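Sca-family protein (Rickettsia rickettsii, PDB 4LQ8) probably takes part in rickettsial cell adhesion as surface cell antigen 4 (Sca4), of which this is the N-terminal head region. Local coordinates at residues Ile82-Lys87 / Pro135-Lys140; Lys280-Ala285 / Gly309-Met314; Ala291-Glu296 / Tyr302-Thr307. One frame throughout, in Å; residues are numbered along the deposited sequence.

Contact 1 of 3, residues Ile82-Lys87 / Pro135-Lys140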
# COMPACT_ATOMS: atom_id res chain seq x y z
N ILE A 82 12.59 11.90 2.19
CA ILE A 82 13.94 12.42 1.94
C ILE A 82 14.10 13.85 2.48
O ILE A 82 15.11 14.13 3.13
CB ILE A 82 14.33 12.28 0.44
CG1 ILE A 82 14.53 10.78 0.05
CG2 ILE A 82 15.55 13.15 0.06
CD1 ILE A 82 15.60 10.04 0.79
N GLU A 83 13.08 14.71 2.27
CA GLU A 83 13.07 16.08 2.78
C GLU A 83 13.23 16.07 4.30
O GLU A 83 14.03 16.83 4.83
CB GLU A 83 11.78 16.81 2.39
CG GLU A 83 11.85 17.42 1.01
CD GLU A 83 12.96 18.43 0.84
OE1 GLU A 83 13.09 19.32 1.71
OE2 GLU A 83 13.77 18.27 -0.10
N GLN A 84 12.49 15.15 4.99
CA GLN A 84 12.57 15.01 6.44
C GLN A 84 13.96 14.54 6.87
O GLN A 84 14.50 15.09 7.82
CB GLN A 84 11.45 14.09 7.00
CG GLN A 84 11.44 14.04 8.54
CD GLN A 84 11.10 15.36 9.18
OE1 GLN A 84 10.02 15.91 8.97
NE2 GLN A 84 12.01 15.91 9.97
N ILE A 85 14.55 13.55 6.15
CA ILE A 85 15.90 13.06 6.44
C ILE A 85 16.89 14.23 6.31
O ILE A 85 17.71 14.43 7.21
CB ILE A 85 16.30 11.84 5.56
CG1 ILE A 85 15.39 10.61 5.85
CG2 ILE A 85 17.81 11.48 5.77
CD1 ILE A 85 15.53 9.40 4.88
N LEU A 86 16.79 15.02 5.21
CA LEU A 86 17.67 16.18 5.00
C LEU A 86 17.55 17.19 6.12
O LEU A 86 18.56 17.75 6.54
CB LEU A 86 17.47 16.85 3.63
CG LEU A 86 17.86 15.99 2.39
CD1 LEU A 86 17.48 16.72 1.10
CD2 LEU A 86 19.36 15.64 2.37
N LYS A 87 16.32 17.41 6.64
CA LYS A 87 16.12 18.33 7.77
C LYS A 87 16.76 17.73 9.03
O LYS A 87 17.43 18.44 9.76
CB LYS A 87 14.62 18.61 8.02
CG LYS A 87 13.98 19.54 7.00
CD LYS A 87 12.51 19.76 7.32
CE LYS A 87 11.60 18.74 6.69
NZ LYS A 87 10.18 19.02 7.00
N PRO A 135 5.98 13.42 13.61
CA PRO A 135 4.57 13.73 13.31
C PRO A 135 4.41 14.73 12.16
O PRO A 135 3.44 14.62 11.41
CB PRO A 135 4.02 14.31 14.63
CG PRO A 135 5.03 13.96 15.67
CD PRO A 135 6.35 13.85 14.98
N GLU A 136 5.36 15.68 11.99
CA GLU A 136 5.29 16.65 10.88
C GLU A 136 5.38 15.95 9.51
O GLU A 136 4.65 16.34 8.60
CB GLU A 136 6.29 17.82 11.00
CG GLU A 136 7.75 17.43 11.15
CD GLU A 136 8.28 17.28 12.57
OE1 GLU A 136 7.63 16.59 13.39
OE2 GLU A 136 9.37 17.83 12.84
N LEU A 137 6.21 14.88 9.39
CA LEU A 137 6.28 14.10 8.17
C LEU A 137 4.98 13.32 8.00
O LEU A 137 4.40 13.37 6.92
CB LEU A 137 7.50 13.13 8.16
CG LEU A 137 7.56 12.13 7.00
CD1 LEU A 137 7.49 12.83 5.64
CD2 LEU A 137 8.78 11.25 7.11
N LYS A 138 4.51 12.62 9.07
CA LYS A 138 3.30 11.83 9.04
C LYS A 138 2.10 12.64 8.51
O LYS A 138 1.38 12.16 7.64
CB LYS A 138 3.00 11.24 10.43
CG LYS A 138 1.86 10.23 10.43
CD LYS A 138 2.22 8.96 9.65
CE LYS A 138 1.21 7.87 9.89
NZ LYS A 138 0.01 8.08 9.04
N LYS A 139 1.96 13.88 8.98
CA LYS A 139 0.91 14.82 8.57
C LYS A 139 0.97 15.04 7.03
O LYS A 139 -0.07 14.96 6.37
CB LYS A 139 1.09 16.15 9.33
CG LYS A 139 0.15 17.27 8.91
CD LYS A 139 0.63 18.66 9.36
CE LYS A 139 1.04 19.56 8.20
NZ LYS A 139 2.47 19.37 7.79
N LYS A 140 2.20 15.26 6.48
CA LYS A 140 2.42 15.46 5.05
C LYS A 140 2.04 14.21 4.27
O LYS A 140 1.29 14.29 3.28
CB LYS A 140 3.89 15.82 4.75
CG LYS A 140 4.32 17.15 5.34
CD LYS A 140 5.74 17.50 4.93
CE LYS A 140 6.11 18.90 5.40
NZ LYS A 140 6.50 18.91 6.82
O HOH W 1 8.35 16.89 7.12

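Contact 2 of 3, residues Lys280-Ala285 / Gly309-Met314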
# COMPACT_ATOMS: atom_id res chain seq x y z
N LYS A 280 1.97 5.20 4.35
CA LYS A 280 3.25 4.91 4.99
C LYS A 280 3.50 5.80 6.22
O LYS A 280 3.04 6.93 6.23
CB LYS A 280 4.44 5.06 3.97
CG LYS A 280 4.47 4.01 2.85
CD LYS A 280 4.59 2.56 3.36
CE LYS A 280 4.87 1.55 2.28
NZ LYS A 280 3.65 1.18 1.51
N PRO A 281 4.28 5.35 7.24
CA PRO A 281 4.87 4.00 7.38
C PRO A 281 3.74 2.98 7.66
O PRO A 281 2.74 3.30 8.29
CB PRO A 281 5.82 4.17 8.58
CG PRO A 281 5.16 5.21 9.42
CD PRO A 281 4.55 6.18 8.43
N LEU A 282 3.90 1.77 7.15
CA LEU A 282 2.93 0.70 7.38
C LEU A 282 3.29 -0.06 8.68
O LEU A 282 4.45 -0.36 8.91
CB LEU A 282 2.97 -0.26 6.16
CG LEU A 282 1.87 -1.31 6.07
CD1 LEU A 282 0.48 -0.67 5.99
CD2 LEU A 282 2.08 -2.18 4.85
N LYS A 283 2.30 -0.34 9.53
CA LYS A 283 2.57 -1.12 10.75
C LYS A 283 1.94 -2.52 10.59
O LYS A 283 1.02 -2.69 9.79
CB LYS A 283 1.99 -0.44 12.03
CG LYS A 283 2.34 1.04 12.25
CD LYS A 283 3.82 1.24 12.46
CE LYS A 283 4.14 2.57 13.09
NZ LYS A 283 5.59 2.61 13.43
N PHE A 284 2.39 -3.47 11.39
CA PHE A 284 1.85 -4.82 11.46
C PHE A 284 1.53 -5.10 12.90
O PHE A 284 2.32 -4.77 13.81
CB PHE A 284 2.82 -5.88 10.87
CG PHE A 284 2.87 -5.75 9.36
CD1 PHE A 284 1.83 -6.24 8.57
CD2 PHE A 284 3.90 -5.07 8.74
CE1 PHE A 284 1.84 -6.07 7.18
CE2 PHE A 284 3.93 -4.92 7.35
CZ PHE A 284 2.89 -5.41 6.58
N ALA A 285 0.33 -5.65 13.12
CA ALA A 285 -0.19 -5.97 14.44
C ALA A 285 0.41 -7.31 14.89
O ALA A 285 -0.22 -8.35 14.79
CB ALA A 285 -1.72 -6.03 14.38
N GLY A 309 2.96 -11.66 6.09
CA GLY A 309 3.46 -12.70 5.20
C GLY A 309 3.09 -12.40 3.76
O GLY A 309 3.94 -12.47 2.89
N LYS A 310 1.84 -11.99 3.52
CA LYS A 310 1.41 -11.64 2.16
C LYS A 310 2.16 -10.38 1.65
O LYS A 310 2.64 -10.36 0.51
CB LYS A 310 -0.12 -11.46 2.10
CG LYS A 310 -0.66 -11.08 0.72
CD LYS A 310 -0.34 -12.10 -0.36
CE LYS A 310 -1.04 -13.44 -0.12
NZ LYS A 310 -0.78 -14.35 -1.26
N TYR A 311 2.29 -9.37 2.51
CA TYR A 311 2.98 -8.14 2.17
C TYR A 311 4.43 -8.41 1.77
O TYR A 311 4.87 -7.90 0.74
CB TYR A 311 2.93 -7.16 3.35
CG TYR A 311 3.65 -5.86 3.07
CD1 TYR A 311 3.07 -4.89 2.25
CD2 TYR A 311 4.90 -5.59 3.62
CE1 TYR A 311 3.71 -3.68 2.00
CE2 TYR A 311 5.54 -4.38 3.39
CZ TYR A 311 4.95 -3.43 2.57
OH TYR A 311 5.57 -2.24 2.32
N LYS A 312 5.17 -9.23 2.56
CA LYS A 312 6.55 -9.62 2.24
C LYS A 312 6.63 -10.39 0.90
O LYS A 312 7.54 -10.13 0.13
CB LYS A 312 7.19 -10.43 3.39
CG LYS A 312 7.28 -9.67 4.74
CD LYS A 312 8.12 -8.37 4.73
CE LYS A 312 7.92 -7.53 6.00
NZ LYS A 312 8.95 -6.46 6.15
N GLU A 313 5.70 -11.31 0.63
CA GLU A 313 5.66 -12.05 -0.64
C GLU A 313 5.44 -11.09 -1.83
O GLU A 313 6.08 -11.24 -2.87
CB GLU A 313 4.51 -13.06 -0.66
CG GLU A 313 4.82 -14.42 -0.10
CD GLU A 313 3.58 -15.30 0.06
OE1 GLU A 313 2.60 -15.11 -0.71
OE2 GLU A 313 3.58 -16.17 0.96
N MET A 314 4.50 -10.12 -1.67
CA MET A 314 4.18 -9.12 -2.70
C MET A 314 5.35 -8.19 -2.88
O MET A 314 5.72 -7.91 -4.02
CB MET A 314 2.89 -8.35 -2.36
CG MET A 314 1.66 -9.22 -2.41
SD MET A 314 0.17 -8.33 -1.95
CE MET A 314 -0.34 -7.72 -3.59
O HOH W 2 4.73 -0.85 -0.22

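Contact 3 of 3, residues Ala291-Glu296 / Tyr302-Thr307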
# COMPACT_ATOMS: atom_id res chain seq x y z
N ALA A 291 0.21 -11.41 11.10
CA ALA A 291 0.01 -10.06 11.64
C ALA A 291 -0.64 -9.14 10.55
O ALA A 291 -0.13 -9.03 9.43
CB ALA A 291 1.32 -9.48 12.11
N ILE A 292 -1.78 -8.52 10.88
CA ILE A 292 -2.51 -7.68 9.97
C ILE A 292 -1.85 -6.30 9.84
O ILE A 292 -1.35 -5.76 10.82
CB ILE A 292 -4.04 -7.63 10.31
CG1 ILE A 292 -4.89 -7.13 9.10
CG2 ILE A 292 -4.33 -6.83 11.58
CD1 ILE A 292 -4.89 -8.13 7.81
N ALA A 293 -1.85 -5.74 8.63
CA ALA A 293 -1.31 -4.41 8.38
C ALA A 293 -2.25 -3.41 9.01
O ALA A 293 -3.47 -3.60 8.99
CB ALA A 293 -1.25 -4.15 6.87
N TYR A 294 -1.70 -2.36 9.60
CA TYR A 294 -2.51 -1.28 10.14
C TYR A 294 -1.78 0.03 9.99
O TYR A 294 -0.56 0.04 9.76
CB TYR A 294 -2.98 -1.52 11.61
CG TYR A 294 -1.95 -1.27 12.69
CD1 TYR A 294 -1.15 -2.31 13.16
CD2 TYR A 294 -1.83 -0.02 13.28
CE1 TYR A 294 -0.25 -2.10 14.21
CE2 TYR A 294 -0.92 0.21 14.31
CZ TYR A 294 -0.14 -0.83 14.78
OH TYR A 294 0.74 -0.59 15.81
N ILE A 295 -2.53 1.13 10.10
CA ILE A 295 -2.02 2.49 10.00
C ILE A 295 -2.81 3.37 10.97
O ILE A 295 -3.97 3.10 11.27
CB ILE A 295 -2.13 3.08 8.54
CG1 ILE A 295 -3.56 2.96 7.99
CG2 ILE A 295 -1.13 2.41 7.57
CD1 ILE A 295 -4.03 4.06 7.34
N GLU A 296 -2.18 4.44 11.38
CA GLU A 296 -2.79 5.52 12.14
C GLU A 296 -2.91 6.58 11.05
O GLU A 296 -1.95 6.76 10.31
CB GLU A 296 -1.86 5.96 13.26
CG GLU A 296 -2.62 6.70 14.35
CD GLU A 296 -1.75 7.14 15.51
OE1 GLU A 296 -0.69 6.52 15.76
OE2 GLU A 296 -2.15 8.11 16.18
N TYR A 302 -6.74 2.21 11.36
CA TYR A 302 -7.37 1.43 10.30
C TYR A 302 -6.50 0.22 10.05
O TYR A 302 -5.28 0.31 10.21
CB TYR A 302 -7.45 2.23 8.98
CG TYR A 302 -8.23 3.51 9.07
CD1 TYR A 302 -9.59 3.55 8.81
CD2 TYR A 302 -7.59 4.71 9.38
CE1 TYR A 302 -10.31 4.74 8.89
CE2 TYR A 302 -8.31 5.90 9.49
CZ TYR A 302 -9.67 5.91 9.22
OH TYR A 302 -10.37 7.09 9.33
N THR A 303 -7.11 -0.89 9.62
CA THR A 303 -6.33 -2.05 9.21
C THR A 303 -6.41 -2.09 7.69
O THR A 303 -7.35 -1.54 7.11
CB THR A 303 -6.84 -3.35 9.84
OG1 THR A 303 -8.20 -3.57 9.43
CG2 THR A 303 -6.73 -3.35 11.37
N LEU A 304 -5.42 -2.72 7.05
CA LEU A 304 -5.43 -2.93 5.61
C LEU A 304 -5.66 -4.43 5.39
O LEU A 304 -5.43 -5.20 6.31
CB LEU A 304 -4.14 -2.41 4.93
CG LEU A 304 -3.82 -0.89 5.13
CD1 LEU A 304 -2.58 -0.52 4.39
CD2 LEU A 304 -4.91 -0.02 4.54
N ALA A 305 -6.10 -4.84 4.18
CA ALA A 305 -6.46 -6.23 3.88
C ALA A 305 -5.28 -7.11 3.51
O ALA A 305 -5.40 -7.98 2.66
CB ALA A 305 -7.52 -6.25 2.78
N VAL A 306 -4.14 -6.88 4.13
CA VAL A 306 -2.91 -7.62 3.81
C VAL A 306 -2.17 -8.01 5.09
O VAL A 306 -2.02 -7.20 6.02
CB VAL A 306 -2.04 -6.80 2.78
CG1 VAL A 306 -1.36 -5.57 3.41
CG2 VAL A 306 -1.04 -7.69 2.06
N THR A 307 -1.76 -9.26 5.18
CA THR A 307 -1.02 -9.71 6.36
C THR A 307 0.45 -9.45 6.10
O THR A 307 0.84 -9.22 4.97
CB THR A 307 -1.25 -11.21 6.63
OG1 THR A 307 -0.76 -11.94 5.51
CG2 THR A 307 -2.73 -11.56 6.96

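Contact 1 of 3, residues Ile82-Lys87 / Pro135-Lys140
The aliphatic stem of Gln-84 packs on Leu-137 at the middle of an antiparallel helix-helix contact, made where helix 64-90 passes the first turns of helix 135-155 in the helical part of the head. The axes of the two short segments approach to 10.5 Å and run nearly antiparallel, at 162°; at this separation the meeting is left to side chains. CB of Gln-84 lies 3.9 Å from CD2 of Leu-137, one branch of the isobutyl group. The glutamine chain leaves with CG trans to the main-chain nitrogen and then bends at chi2 (65°), which brings OE1 over to the other helix, 3.5 Å from CG of Glu-136. There the two side chains cross nearly at right angles.

One water joins the polar groups at the edge of the contact. It donates to Gln-84 OE1 at 2.7 Å and accepts from the ammonium groups of Lys-87 and Lys-140, with both NZ atoms 2.8 Å from the water oxygen. The two lysines reach toward each other tip to tip, with NZ to NZ only 3.7 Å apart; the shared water probably eases their repulsion by presenting its oxygen to both. The other end of the amide is held within its own helix, where NE2 bonds to OD1 of Asp-88, so both amide atoms have polar partners and the group's rotation is fixed. Behind Gln-84, Ile-85 faces helices 95-111, 116-120 and 125-132. The pair is thus an antiparallel helix packing within the helical part of the head, with a water-bridged pair of lysines at its edge.

Contact 2 of 3, residues Lys280-Ala285 / Gly309-Met314
The ring of Tyr-311, projecting from helix 308-320, meets Leu-282 and Phe-284 of strand 282-285 in a buried helix-on-sheet contact. Apolar interactions carry most of it. Leu-282 sends its CD2 methyl over one face of the phenol ring, 3.9 Å from the centroid and 22° off the ring normal, a CH-pi contact displaced toward the CE1 side of the rim. Leucine and tyrosine approach from opposite directions, the methyl branch being the part that touches.

The aromatic pair is of another kind. Phe-284 crosses Tyr-311 at about a right angle and its CZ corner leads, 3.6 Å from CD2 of Tyr-311 and 3.7 Å from the tyrosine CB. The ring planes are inclined at 50° with centroids 5.4 Å apart, an oblique meeting of the two rings. Tyr-311 extends away from its helix because CG lies trans to the main-chain nitrogen (chi1 179°), which carries the hydroxyl as far as Lys-280.

The polar link across the contact lies at that far end. The methylene CE of Lys-280 comes within 3.9 Å of Tyr-311 OH, while a water joins the two polar ends: it accepts from Lys-280 NZ at 2.9 Å and donates to Tyr-311 OH at 3.0 Å. The hydroxyl also bonds to the main-chain oxygen of Asp-327, and the ammonium group to Ser-278 OG. On the sheet side Ile-276 of strand 271-277 also touches Tyr-311. The chemistry thus divides along one tyrosine: dispersion and CH-pi contacts hold the ring of the helix against the strand, whereas its buried hydroxyl and the neighbouring lysine are satisfied by water and main-chain or hydroxyl oxygens.

Contact 3 of 3, residues Ala291-Glu296 / Tyr302-Thr307
The carbonyl oxygen of Tyr-302 is gripped from across the hairpin by two groups: it accepts a hydrogen bond from Ile-295 N at 2.9 Å and a CA-H...O contact from Tyr-294 CA at 3.2 Å. Ile-295 and Tyr-302 form a hydrogen-bonded antiparallel pair, and Tyr-302 N returns a bond of 2.9 Å to Ile-295 O. Tyr-294 pairs with Thr-303 as the adjacent non-hydrogen-bonded pair.

Beyond this point the register slips by two residues, and Ile-292 pairs with Thr-307. This beta bulge lies where the second segment turns a corner at Ala-305. Ala-293 bridges the discontinuity: its O accepts from Leu-304 N, while its own N donates to Val-306 O at 3.0 Å. The two bonds differ in shape. Leu-304 N lies above the plane of the Ala-293 carbonyl, 51° out of it, whereas Ala-293 N approaches Val-306 O nearly end-on (C=O...N 168°).

Side chains follow the same break. CB of Ala-293 lies 3.7 Å from CG1 of Val-306 and also meets the Leu-304 side chain. Ile-292 holds CG1 trans to its nitrogen (chi1 -161°), and its CD1 reaches the corner, 3.3 Å from the Leu-304 oxygen. On the face that carries Ile-295 and Tyr-302, CG1 of the isoleucine lies 4.1 Å from the tyrosine CB. Thr-307 is the N-cap of helix 308-320, its OG1 bonded to Lys-310 N. The backbone bonding thus carries across the bulge through Ala-293, whose N and O serve its two sides, so Val-306 O and Leu-304 N, either side of the corner, both keep a partner on that residue although the contact is largely buried.

From the N terminus, contact 1 comes first: helix 64-90 meets the start of helix 135-155, closing a mostly helical loop before contacts 2 and 3 begin. Contact 2 opens at strand 282-285 and closes at helix 308-320, and contact 3, built on the hairpin of strands 292-297 and 300-304, is nested inside that loop. Strands 282-285 and 292-297 are neighbours in one sheet, joined by probable hydrogen bonds from Tyr-294 N to Lys-283 O and from Ala-285 N to Ile-292 O. Lys-138 ties the helical part to both, its CD packing on Pro-281 and its NZ lying 2.7 Å from Glu-296 O, a probable hydrogen bond. Strand 306-307 leads directly into helix 308-320.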